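Local coordinates for protein UDP-glucose:anthocyanidin 3-O-glucosyltransferase (Clitoria ternatea, PDB 4REL) that belongs to the plant UDP-glycosyltransferases of the GT-B fold, enzymes built from two Rossmann-like domains that face each other across a cleft, at residues A371-V374 and I375-I378; V211-A215 and E216-P220; L93-G96 and I97-V101; L21-L24 and V25-A29; L399-I402 and L403-D407. All coordinates share one frame; numbering follows the deposited sequence. Where two conformers were deposited one is given.

Interaction 1: residues A371-V374 and I375-I378; sequences AARV and IQDI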
# COMPACT_ATOMS: atom_id res chain seq x y z
N ALA A 371 -3.51 7.76 -5.89
CA ALA A 371 -3.42 8.22 -4.51
C ALA A 371 -3.13 9.71 -4.44
O ALA A 371 -3.75 10.44 -3.66
CB ALA A 371 -2.36 7.42 -3.75
N ALA A 372 -2.18 10.17 -5.27
CA ALA A 372 -1.79 11.57 -5.27
C ALA A 372 -2.99 12.45 -5.63
O ALA A 372 -3.23 13.49 -5.01
CB ALA A 372 -0.62 11.82 -6.23
N ARG A 373 -3.75 12.03 -6.64
CA ARG A 373 -4.94 12.78 -7.06
C ARG A 373 -6.00 12.81 -5.96
O ARG A 373 -6.63 13.85 -5.74
CB ARG A 373 -5.53 12.20 -8.35
CG ARG A 373 -6.79 12.95 -8.86
CD ARG A 373 -6.44 14.38 -9.31
NE ARG A 373 -5.38 14.34 -10.31
CZ ARG A 373 -4.60 15.37 -10.62
NH1 ARG A 373 -4.76 16.54 -10.03
NH2 ARG A 373 -3.65 15.21 -11.54
N VAL A 374 -6.24 11.67 -5.31
CA VAL A 374 -7.22 11.62 -4.23
C VAL A 374 -6.79 12.57 -3.11
O VAL A 374 -7.58 13.36 -2.59
CB VAL A 374 -7.42 10.19 -3.69
CG1 VAL A 374 -8.28 10.19 -2.43
CG2 VAL A 374 -8.04 9.30 -4.76
N ILE A 375 -5.50 12.52 -2.78
CA ILE A 375 -4.96 13.37 -1.73
C ILE A 375 -5.17 14.86 -2.04
O ILE A 375 -5.63 15.63 -1.20
CB ILE A 375 -3.46 13.07 -1.51
CG1 ILE A 375 -3.32 11.77 -0.70
CG2 ILE A 375 -2.79 14.22 -0.77
CD1 ILE A 375 -1.93 11.13 -0.80
N GLN A 376 -4.84 15.27 -3.26
CA GLN A 376 -4.94 16.69 -3.60
C GLN A 376 -6.36 17.17 -3.86
O GLN A 376 -6.75 18.24 -3.40
CB GLN A 376 -4.09 17.02 -4.82
CG GLN A 376 -4.06 18.52 -5.14
CD GLN A 376 -3.27 18.85 -6.39
OE1 GLN A 376 -2.05 19.05 -6.35
NE2 GLN A 376 -3.98 18.90 -7.53
N ASP A 377 -7.13 16.40 -4.63
CA ASP A 377 -8.40 16.92 -5.19
C ASP A 377 -9.68 16.40 -4.55
O ASP A 377 -10.75 16.97 -4.72
CB ASP A 377 -8.44 16.71 -6.70
CG ASP A 377 -7.48 17.62 -7.45
OD1 ASP A 377 -6.83 18.46 -6.80
OD2 ASP A 377 -7.38 17.50 -8.69
N ILE A 378 -9.56 15.31 -3.80
CA ILE A 378 -10.72 14.74 -3.13
C ILE A 378 -10.68 15.01 -1.63
O ILE A 378 -11.49 15.78 -1.11
CB ILE A 378 -10.87 13.24 -3.46
CG1 ILE A 378 -11.07 13.07 -4.97
CG2 ILE A 378 -12.03 12.64 -2.69
CD1 ILE A 378 -11.25 11.61 -5.39
O HOH W 1 -2.81 18.76 -10.47
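Arg-373 and Asp-377, one turn apart on helix 368-378, are joined by a salt bridge in which NH1 of Arg-373 donates to OD2 of Asp-377 at 3.1 Å. The arginine leaves the backbone with CG anti to N (chi1 -180°) and then bends twice, at chi2 and chi3, which lays its aliphatic part over the next turn and brings CD of Arg-373 to 3.3 Å from OD2 of Asp-377. OD2 sits at the edge of the guanidinium, whereas NH1 comes in from above the carboxylate, the two planes being turned 42° apart. The other carboxylate oxygen is taken as well, since NE2 of Gln-376 donates to OD1 of Asp-377 at 3.0 Å, and one water accepts from both NH1 and NE2. Asp-177 forms a second salt bridge, at NE of Arg-373.

Val-374 and Ile-375 send apolar groups in two directions. CG2 of Val-374 meets CD1 of Ile-378 at 4.0 Å, and beneath this pair Ile-378 N donates to Val-374 O at 3.0 Å. That bond is more bent than the three before it (144° at the hydrogen), and a wider, pi-type turn spans 375-378. Ile-375 folds CG1 to 3.3 Å from Ala-371 O, the same oxygen that accepts its N-H. Branched side chains suit the buried positions of Val-374 and Ile-375, and the small alanines let the helix lie close to its sheet. Here the helix forms the crossover of a beta-alpha-beta unit: Ala-372 and Ile-375 rest on strand 359-361, while Gln-376 bonds through OE1 to Ile-384 N of strand 382-384.

Interaction 2: residues V211-A215 and E216-P220; sequences VNFFA and ELDPP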
# COMPACT_ATOMS: atom_id res chain seq x y z
N VAL A 211 -11.00 -4.76 1.62
CA VAL A 211 -10.20 -3.58 1.34
C VAL A 211 -9.49 -3.13 2.61
O VAL A 211 -10.11 -2.97 3.65
CB VAL A 211 -11.05 -2.41 0.78
CG1 VAL A 211 -10.17 -1.19 0.56
CG2 VAL A 211 -11.74 -2.81 -0.52
N ASN A 212 -8.18 -2.90 2.49
CA ASN A 212 -7.33 -2.55 3.62
C ASN A 212 -7.35 -1.04 3.83
O ASN A 212 -6.33 -0.37 3.72
CB ASN A 212 -5.89 -2.99 3.32
CG ASN A 212 -5.02 -3.06 4.55
OD1 ASN A 212 -5.44 -3.57 5.60
ND2 ASN A 212 -3.79 -2.55 4.44
N PHE A 213 -8.52 -0.49 4.14
CA PHE A 213 -8.65 0.96 4.26
C PHE A 213 -9.88 1.34 5.08
O PHE A 213 -10.53 0.49 5.69
CB PHE A 213 -8.72 1.59 2.86
CG PHE A 213 -8.33 3.04 2.84
CD1 PHE A 213 -7.10 3.44 3.32
CD2 PHE A 213 -9.20 3.99 2.33
CE1 PHE A 213 -6.73 4.78 3.31
CE2 PHE A 213 -8.85 5.33 2.32
CZ PHE A 213 -7.61 5.73 2.81
N PHE A 214 -10.19 2.63 5.10
CA PHE A 214 -11.30 3.16 5.88
C PHE A 214 -12.43 3.54 4.94
O PHE A 214 -12.30 4.46 4.14
CB PHE A 214 -10.83 4.42 6.64
CG PHE A 214 -9.51 4.25 7.35
CD1 PHE A 214 -9.43 3.57 8.56
CD2 PHE A 214 -8.35 4.81 6.83
CE1 PHE A 214 -8.21 3.42 9.22
CE2 PHE A 214 -7.13 4.67 7.48
CZ PHE A 214 -7.06 3.97 8.68
N ALA A 215 -13.56 2.82 5.02
CA ALA A 215 -14.68 3.07 4.12
C ALA A 215 -15.15 4.52 4.17
O ALA A 215 -15.55 5.09 3.15
CB ALA A 215 -15.83 2.12 4.45
N GLU A 216 -15.07 5.11 5.36
CA GLU A 216 -15.53 6.48 5.59
C GLU A 216 -14.72 7.52 4.82
O GLU A 216 -15.16 8.66 4.65
CB GLU A 216 -15.51 6.78 7.10
CG GLU A 216 -16.51 5.97 7.92
CD GLU A 216 -16.02 4.58 8.32
OE1 GLU A 216 -14.97 4.12 7.81
OE2 GLU A 216 -16.69 3.95 9.16
N LEU A 217 -13.54 7.14 4.34
CA LEU A 217 -12.68 8.05 3.58
C LEU A 217 -12.85 7.95 2.07
O LEU A 217 -12.42 8.84 1.34
CB LEU A 217 -11.20 7.83 3.92
CG LEU A 217 -10.64 8.46 5.19
CD1 LEU A 217 -9.12 8.34 5.18
CD2 LEU A 217 -11.06 9.91 5.28
N ASP A 218 -13.44 6.86 1.60
CA ASP A 218 -13.65 6.68 0.17
C ASP A 218 -14.91 7.42 -0.25
O ASP A 218 -15.85 7.55 0.54
CB ASP A 218 -13.77 5.19 -0.19
CG ASP A 218 -12.43 4.49 -0.27
OD1 ASP A 218 -11.39 5.19 -0.32
OD2 ASP A 218 -12.41 3.24 -0.27
N PRO A 219 -14.95 7.92 -1.50
CA PRO A 219 -16.17 8.59 -1.96
C PRO A 219 -17.34 7.61 -1.92
O PRO A 219 -17.19 6.49 -2.42
CB PRO A 219 -15.85 8.96 -3.40
CG PRO A 219 -14.33 9.05 -3.43
CD PRO A 219 -13.87 7.96 -2.51
N PRO A 220 -18.46 8.00 -1.28
CA PRO A 220 -19.60 7.10 -1.12
C PRO A 220 -20.11 6.52 -2.45
O PRO A 220 -20.53 5.36 -2.48
CB PRO A 220 -20.66 7.99 -0.47
CG PRO A 220 -19.88 9.03 0.26
CD PRO A 220 -18.65 9.28 -0.57
O HOH W 2 -17.60 6.32 2.14
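Phe-213 meets both Leu-217 and Asp-218 through its CD2 and CE2 atoms, each partner approaching obliquely: CE2 of Phe-213 lies 3.8 Å from CB of Leu-217, and CD2 of Phe-213 lies 3.6 Å from OD1 of Asp-218. With CG anti to the backbone N (chi1 -158°), the ring is carried toward the turn that follows, where the carboxylate plane is inclined 27° to it. CD2 of Phe-214 covers one face of the Phe-213 ring near its rim.

Next in the chain, the side chains of Phe-214 and Leu-217 run alongside each other in a common direction, and CD2 of Phe-214 comes to 4.0 Å from CD1 of Leu-217. CD1 of Leu-217 also lies 3.8 Å from CZ of Phe-213, so this methyl touches both rings, a place that suits a forked apolar side chain. The backbone brings the residues together, for Leu-217 N donates to Phe-214 O at 3.0 Å, a three-residue step of the 3-10 kind.

Ala-215 repeats the step: its O accepts from Asp-218 N at 3.2 Å. A water donates to Ala-215 O at 2.6 Å and to Asp-218 O at 2.7 Å, bridging the ends of the turn before Pro-219, the N-cap of helix 220-229.

The buried Asp-218 is provided for from outside, OD1 by the hydroxyl of Ser-139 and OD2 by that of Tyr-235. The carboxylate lies beside the Phe-213 ring with both its oxygens hydrogen-bonded, which would be expected to offset the cost of burying its charge and to hold it in a definite orientation.

Interaction 3: residues L93-G96 and I97-V101; sequences LRKG and IELAV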
# COMPACT_ATOMS: atom_id res chain seq x y z
N LEU A 93 0.99 -22.92 -6.50
CA LEU A 93 0.14 -22.62 -5.36
C LEU A 93 -0.41 -23.89 -4.73
O LEU A 93 -0.53 -23.98 -3.50
CB LEU A 93 -1.02 -21.69 -5.76
CG LEU A 93 -0.63 -20.40 -6.46
CD1 LEU A 93 -1.91 -19.60 -6.76
CD2 LEU A 93 0.31 -19.60 -5.59
N ARG A 94 -0.73 -24.88 -5.56
CA ARG A 94 -1.28 -26.14 -5.05
C ARG A 94 -0.23 -26.95 -4.30
O ARG A 94 -0.56 -27.82 -3.51
CB ARG A 94 -1.90 -26.97 -6.18
CG ARG A 94 -3.12 -26.32 -6.82
CD ARG A 94 -3.70 -27.16 -7.96
NE ARG A 94 -4.89 -26.54 -8.53
CZ ARG A 94 -4.98 -26.07 -9.77
NH1 ARG A 94 -3.94 -26.14 -10.60
NH2 ARG A 94 -6.12 -25.52 -10.18
N LYS A 95 1.04 -26.68 -4.56
CA LYS A 95 2.08 -27.33 -3.77
C LYS A 95 1.98 -26.78 -2.34
O LYS A 95 2.13 -27.52 -1.37
CB LYS A 95 3.48 -27.10 -4.37
CG LYS A 95 4.52 -28.11 -3.91
CD LYS A 95 5.23 -27.68 -2.63
CE LYS A 95 6.10 -26.45 -2.85
NZ LYS A 95 7.16 -26.31 -1.82
N GLY A 96 1.71 -25.49 -2.21
CA GLY A 96 1.46 -24.89 -0.91
C GLY A 96 0.26 -25.51 -0.21
O GLY A 96 0.30 -25.77 1.00
N ILE A 97 -0.82 -25.72 -0.96
CA ILE A 97 -2.02 -26.33 -0.39
C ILE A 97 -1.66 -27.72 0.15
O ILE A 97 -2.07 -28.10 1.26
CB ILE A 97 -3.15 -26.46 -1.43
CG1 ILE A 97 -3.59 -25.06 -1.94
CG2 ILE A 97 -4.33 -27.27 -0.85
CD1 ILE A 97 -4.30 -24.21 -0.91
N GLU A 98 -0.89 -28.46 -0.64
CA GLU A 98 -0.50 -29.82 -0.25
C GLU A 98 0.23 -29.81 1.08
O GLU A 98 -0.12 -30.55 2.00
CB GLU A 98 0.36 -30.50 -1.33
CG GLU A 98 0.91 -31.83 -0.88
CD GLU A 98 2.15 -32.24 -1.66
OE1 GLU A 98 2.33 -31.84 -2.84
OE2 GLU A 98 2.97 -32.97 -1.07
N LEU A 99 1.26 -28.97 1.20
CA LEU A 99 2.00 -28.86 2.46
C LEU A 99 1.10 -28.51 3.64
O LEU A 99 1.24 -29.05 4.73
CB LEU A 99 3.10 -27.80 2.32
CG LEU A 99 4.16 -28.13 1.27
CD1 LEU A 99 5.12 -26.95 1.13
CD2 LEU A 99 4.92 -29.39 1.66
N ALA A 100 0.15 -27.59 3.42
CA ALA A 100 -0.77 -27.16 4.48
C ALA A 100 -1.72 -28.28 4.90
O ALA A 100 -1.98 -28.50 6.09
CB ALA A 100 -1.54 -25.93 4.03
N VAL A 101 -2.22 -29.00 3.91
CA VAL A 101 -3.14 -30.10 4.18
C VAL A 101 -2.39 -31.22 4.90
O VAL A 101 -2.91 -31.81 5.84
CB VAL A 101 -3.80 -30.58 2.87
CG1 VAL A 101 -4.52 -31.90 3.09
CG2 VAL A 101 -4.76 -29.51 2.34
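Lys-95 and Leu-99 make the side-chain contact of this piece of helix 89-104, a van der Waals contact formed by the methylenes and the ammonium end of the lysine. Bends at chi2 and chi3 (-88° and -68°) curl the lysine along the helix, bringing its CD to 3.8 Å from CD1 of Leu-99 and its NZ to 3.6 Å from the same methyl. The ammonium also bonds to the carbonyl oxygen of Thr-63.

Backbone bonding is regular. Leu-99 N donates almost straight to Lys-95 O (3.1 Å, 171° at the hydrogen). Ala-100 N donates to Gly-96 O at 3.0 Å. Gly-96 is buried, and having no side chain it suits a place where the helix lies close to its surroundings.

Close van der Waals contact between side chain and backbone completes the turn: CG1 of Ile-97 lies 3.6 Å from Leu-93 O. Leu-93 and Ile-97 both rest on Phe-10 of strand 6-10, and Leu-99 and Ala-100 on Phe-62 of strand 59-64. A helix with one apolar side against a parallel sheet is common to alpha/beta folds, here the Rossmann-like N-terminal domain of the GT-B architecture, and this one lies on the return path from edge strand 59-64 to inner strand 110-114.

Interaction 4: residues L21-L24 and V25-A29; sequences LLNL and VLKLA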
# COMPACT_ATOMS: atom_id res chain seq x y z
N LEU A 21 -1.25 -8.16 4.80
CA LEU A 21 -1.98 -9.43 4.79
C LEU A 21 -1.69 -10.21 6.07
O LEU A 21 -2.58 -10.85 6.63
CB LEU A 21 -1.67 -10.24 3.54
CG LEU A 21 -2.52 -11.51 3.38
CD1 LEU A 21 -4.00 -11.19 3.48
CD2 LEU A 21 -2.19 -12.15 2.04
N LEU A 22 -0.44 -10.18 6.54
CA LEU A 22 -0.14 -10.84 7.82
C LEU A 22 -0.93 -10.18 8.93
O LEU A 22 -1.44 -10.86 9.83
CB LEU A 22 1.35 -10.79 8.16
CG LEU A 22 1.72 -11.35 9.53
CD1 LEU A 22 1.31 -12.80 9.60
CD2 LEU A 22 3.22 -11.21 9.74
N ASN A 23 -1.05 -8.86 8.85
CA ASN A 23 -1.83 -8.10 9.82
C ASN A 23 -3.26 -8.63 9.89
O ASN A 23 -3.79 -8.89 10.97
CB ASN A 23 -1.82 -6.63 9.42
CG ASN A 23 -2.34 -5.72 10.51
OD1 ASN A 23 -2.07 -5.93 11.71
ND2 ASN A 23 -3.08 -4.69 10.11
N LEU A 24 -3.88 -8.79 8.74
CA LEU A 24 -5.25 -9.30 8.70
C LEU A 24 -5.35 -10.73 9.24
O LEU A 24 -6.23 -11.05 10.04
CB LEU A 24 -5.81 -9.24 7.27
CG LEU A 24 -7.20 -9.86 7.09
CD1 LEU A 24 -8.26 -9.08 7.85
CD2 LEU A 24 -7.55 -9.92 5.60
N VAL A 25 -4.43 -11.59 8.81
CA VAL A 25 -4.43 -12.98 9.27
C VAL A 25 -4.22 -13.07 10.79
O VAL A 25 -4.85 -13.90 11.47
CB VAL A 25 -3.38 -13.82 8.51
CG1 VAL A 25 -3.21 -15.20 9.15
CG2 VAL A 25 -3.79 -13.96 7.04
N LEU A 26 -3.34 -12.22 11.32
CA LEU A 26 -3.14 -12.18 12.78
C LEU A 26 -4.45 -11.86 13.50
O LEU A 26 -4.77 -12.47 14.52
CB LEU A 26 -2.05 -11.17 13.16
CG LEU A 26 -0.61 -11.60 12.87
CD1 LEU A 26 0.35 -10.44 13.02
CD2 LEU A 26 -0.18 -12.74 13.79
N LYS A 27 -5.21 -10.91 12.97
CA LYS A 27 -6.49 -10.52 13.58
C LYS A 27 -7.48 -11.67 13.52
O LYS A 27 -8.18 -11.96 14.49
CB LYS A 27 -7.09 -9.30 12.89
CG LYS A 27 -6.31 -8.00 13.10
CD LYS A 27 -6.84 -6.88 12.20
CE LYS A 27 -5.90 -5.68 12.20
NZ LYS A 27 -6.42 -4.60 11.31
N LEU A 28 -7.56 -12.31 12.36
CA LEU A 28 -8.47 -13.44 12.17
C LEU A 28 -8.08 -14.63 13.05
O LEU A 28 -8.93 -15.31 13.61
CB LEU A 28 -8.50 -13.88 10.70
CG LEU A 28 -9.08 -12.84 9.73
CD1 LEU A 28 -8.87 -13.29 8.28
CD2 LEU A 28 -10.57 -12.61 10.00
N ALA A 29 -6.77 -14.89 13.14
CA ALA A 29 -6.29 -16.01 13.94
C ALA A 29 -6.55 -15.79 15.43
O ALA A 29 -6.81 -16.74 16.18
CB ALA A 29 -4.82 -16.25 13.69
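Different first torsions bring Leu-22 and Leu-26 together: the first holds CG anti to its own N (175°), swinging forward along the helix, while the second holds CG beside its N (-74°), leaning back. Their branches cross, with CG of Leu-22 3.9 Å from CD1 of Leu-26. They belong to helix 18-31, the connection in a right-handed beta-alpha-beta crossover of the Rossmann type between strands 6-10 and 36-42.

Leu-24 and Leu-28 repeat the pattern two residues on, CG of the former 4.0 Å from CD1 of the latter. Leucine suits both positions because its forked end can reach over a full turn and also touch neighbouring elements: Leu-28 lies on Phe-436 of helix 431-445, and Leu-26 on Ile-59. Val-25, shorter and branched at CB, sits between these rows against Phe-37 of strand 36-42, its CG2 3.4 Å from Leu-21 O. Beneath them the backbone keeps the helical i to i+4 bonds, Leu-26 N reaching Leu-22 O at 2.8 Å.

A polar pair occupies another side of the helix. The amide of Asn-23 spans two backbone groups of one loop, OD1 accepting from Cys-241 N and ND2 donating to Leu-239 O. Lys-27, extended beyond CG, reaches the same loop; its NZ ends 3.6 Å from ND2 of Asn-23, both nitrogens donating to the one oxygen of Leu-239.

Interaction 5: residues L399-I402 and L403-D407; sequences LNLI and LVQED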
# COMPACT_ATOMS: atom_id res chain seq x y z
N LEU A 399 6.74 23.16 0.02
CA LEU A 399 7.10 23.09 1.43
C LEU A 399 6.58 24.31 2.17
O LEU A 399 6.02 24.20 3.25
CB LEU A 399 8.62 22.98 1.61
CG LEU A 399 9.24 21.62 1.26
CD1 LEU A 399 10.76 21.73 1.11
CD2 LEU A 399 8.91 20.65 2.36
N ASN A 400 6.74 25.49 1.56
CA ASN A 400 6.24 26.71 2.21
C ASN A 400 4.73 26.74 2.34
O ASN A 400 4.19 27.14 3.37
CB ASN A 400 6.75 27.96 1.49
CG ASN A 400 8.13 28.36 1.94
OD1 ASN A 400 8.30 29.06 2.94
ND2 ASN A 400 9.14 27.93 1.19
N LEU A 401 4.06 26.32 1.27
CA LEU A 401 2.60 26.31 1.23
C LEU A 401 2.03 25.52 2.40
O LEU A 401 1.21 26.04 3.16
CB LEU A 401 2.11 25.71 -0.09
CG LEU A 401 0.60 25.49 -0.18
CD1 LEU A 401 -0.12 26.82 -0.11
CD2 LEU A 401 0.24 24.76 -1.46
N ILE A 402 2.49 24.28 2.56
CA ILE A 402 1.95 23.40 3.59
C ILE A 402 2.45 23.74 5.00
O ILE A 402 1.67 23.76 5.95
CB ILE A 402 2.29 21.93 3.30
CG1 ILE A 402 1.76 21.51 1.91
CG2 ILE A 402 1.75 21.01 4.40
CD1 ILE A 402 0.25 21.63 1.74
N LEU A 403 3.74 24.01 5.15
CA LEU A 403 4.30 24.20 6.50
C LEU A 403 3.98 25.54 7.16
O LEU A 403 3.74 25.59 8.36
CB LEU A 403 5.81 23.98 6.51
CG LEU A 403 6.24 22.52 6.43
CD1 LEU A 403 7.76 22.44 6.25
CD2 LEU A 403 5.80 21.79 7.69
N VAL A 404 4.00 26.63 6.39
CA VAL A 404 3.96 27.96 7.01
C VAL A 404 2.93 28.96 6.46
O VAL A 404 2.46 29.82 7.20
CB VAL A 404 5.36 28.66 7.03
CG1 VAL A 404 6.36 27.86 7.86
CG2 VAL A 404 5.89 28.88 5.63
N GLN A 405 2.59 28.87 5.18
CA GLN A 405 1.75 29.90 4.56
C GLN A 405 0.26 29.79 4.89
O GLN A 405 -0.28 28.68 5.02
CB GLN A 405 1.97 29.96 3.05
CG GLN A 405 3.42 30.29 2.69
CD GLN A 405 3.67 30.31 1.19
OE1 GLN A 405 2.87 29.82 0.41
NE2 GLN A 405 4.81 30.87 0.80
N GLU A 406 -0.41 30.94 5.03
CA GLU A 406 -1.84 30.97 5.33
C GLU A 406 -2.63 30.31 4.20
O GLU A 406 -3.70 29.75 4.43
CB GLU A 406 -2.32 32.41 5.59
CG GLU A 406 -3.66 32.53 6.35
CD GLU A 406 -4.88 32.45 5.44
OE1 GLU A 406 -4.75 32.75 4.23
OE2 GLU A 406 -5.98 32.08 5.93
N ASP A 407 -2.09 30.37 2.99
CA ASP A 407 -2.70 29.70 1.84
C ASP A 407 -2.79 28.17 1.99
O ASP A 407 -3.53 27.52 1.25
CB ASP A 407 -1.94 30.03 0.56
CG ASP A 407 -2.31 31.38 -0.01
OD1 ASP A 407 -3.29 31.99 0.49
OD2 ASP A 407 -1.64 31.81 -0.97
O HOH W 3 6.76 31.61 3.27
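Leu-399 and Leu-403 form the close-packed part of this helix end. Leu-403 N donates to Leu-399 O at 3.0 Å, and CB of Leu-403 presses to 3.3 Å from the same oxygen. CD2 of Leu-399 and CD1 of Leu-403 are 4.4 Å apart, a looser apolar contact.

The next carbonyl marks the place where helix 392-403 runs out. Asn-400 O accepts from two amides, Val-404 N at 3.1 Å and Gln-405 N at 3.0 Å, so the last turn closes with a four-residue and a five-residue step onto one oxygen. CG2 of Val-404, placed between its own N and carbonyl carbon, comes to 3.3 Å from that oxygen too.

Toward solvent the contact is looser and wetter. Gln-405, with an extended chain, lays its amide beside Asn-400, NE2 of Gln-405 standing 3.6 Å from CB of Asn-400. The two amides are linked through a water that donates to OD1 of Asn-400 and accepts from NE2 of Gln-405, while ND2 of Asn-400 turns back to Val-396 O. Amide side chains suit such a partly exposed position, being able to bond water and backbone alike. Farther on, CD1 of Leu-401 lies 3.7 Å from the backbone C of Asp-407, with CB of the aspartate close by.

Arg-412 of helix 409-425 ties the turn down by donating through NH1 to the carbonyl oxygens of Ile-402 and Gln-405. On the inner side, Ile-402 packs on Val-339 of strand 337-342 and, with Leu-399, on Ile-360 of strand 359-361.

Interactions 3 and 4 lie on helices packed against the seven-stranded sheet, whereas interactions 1 and 5 belong to the six-stranded one and both touch strand 359-361. Interaction 2 follows a strand of the first sheet but packs on helices 346-354 and 409-425, so it sits where the two domains meet, its centre about 14 Å from that of interaction 1. Interactions 1, 2 and 4 are buried, and their polar groups are respectively a salt-bridged pair, a carboxylate and an amide beside a lysine. Interactions 3 and 5, each centred about 27 Å from the chain's centre, are only partly buried; one relies on a lysine's side chain, the other on water-linked amides.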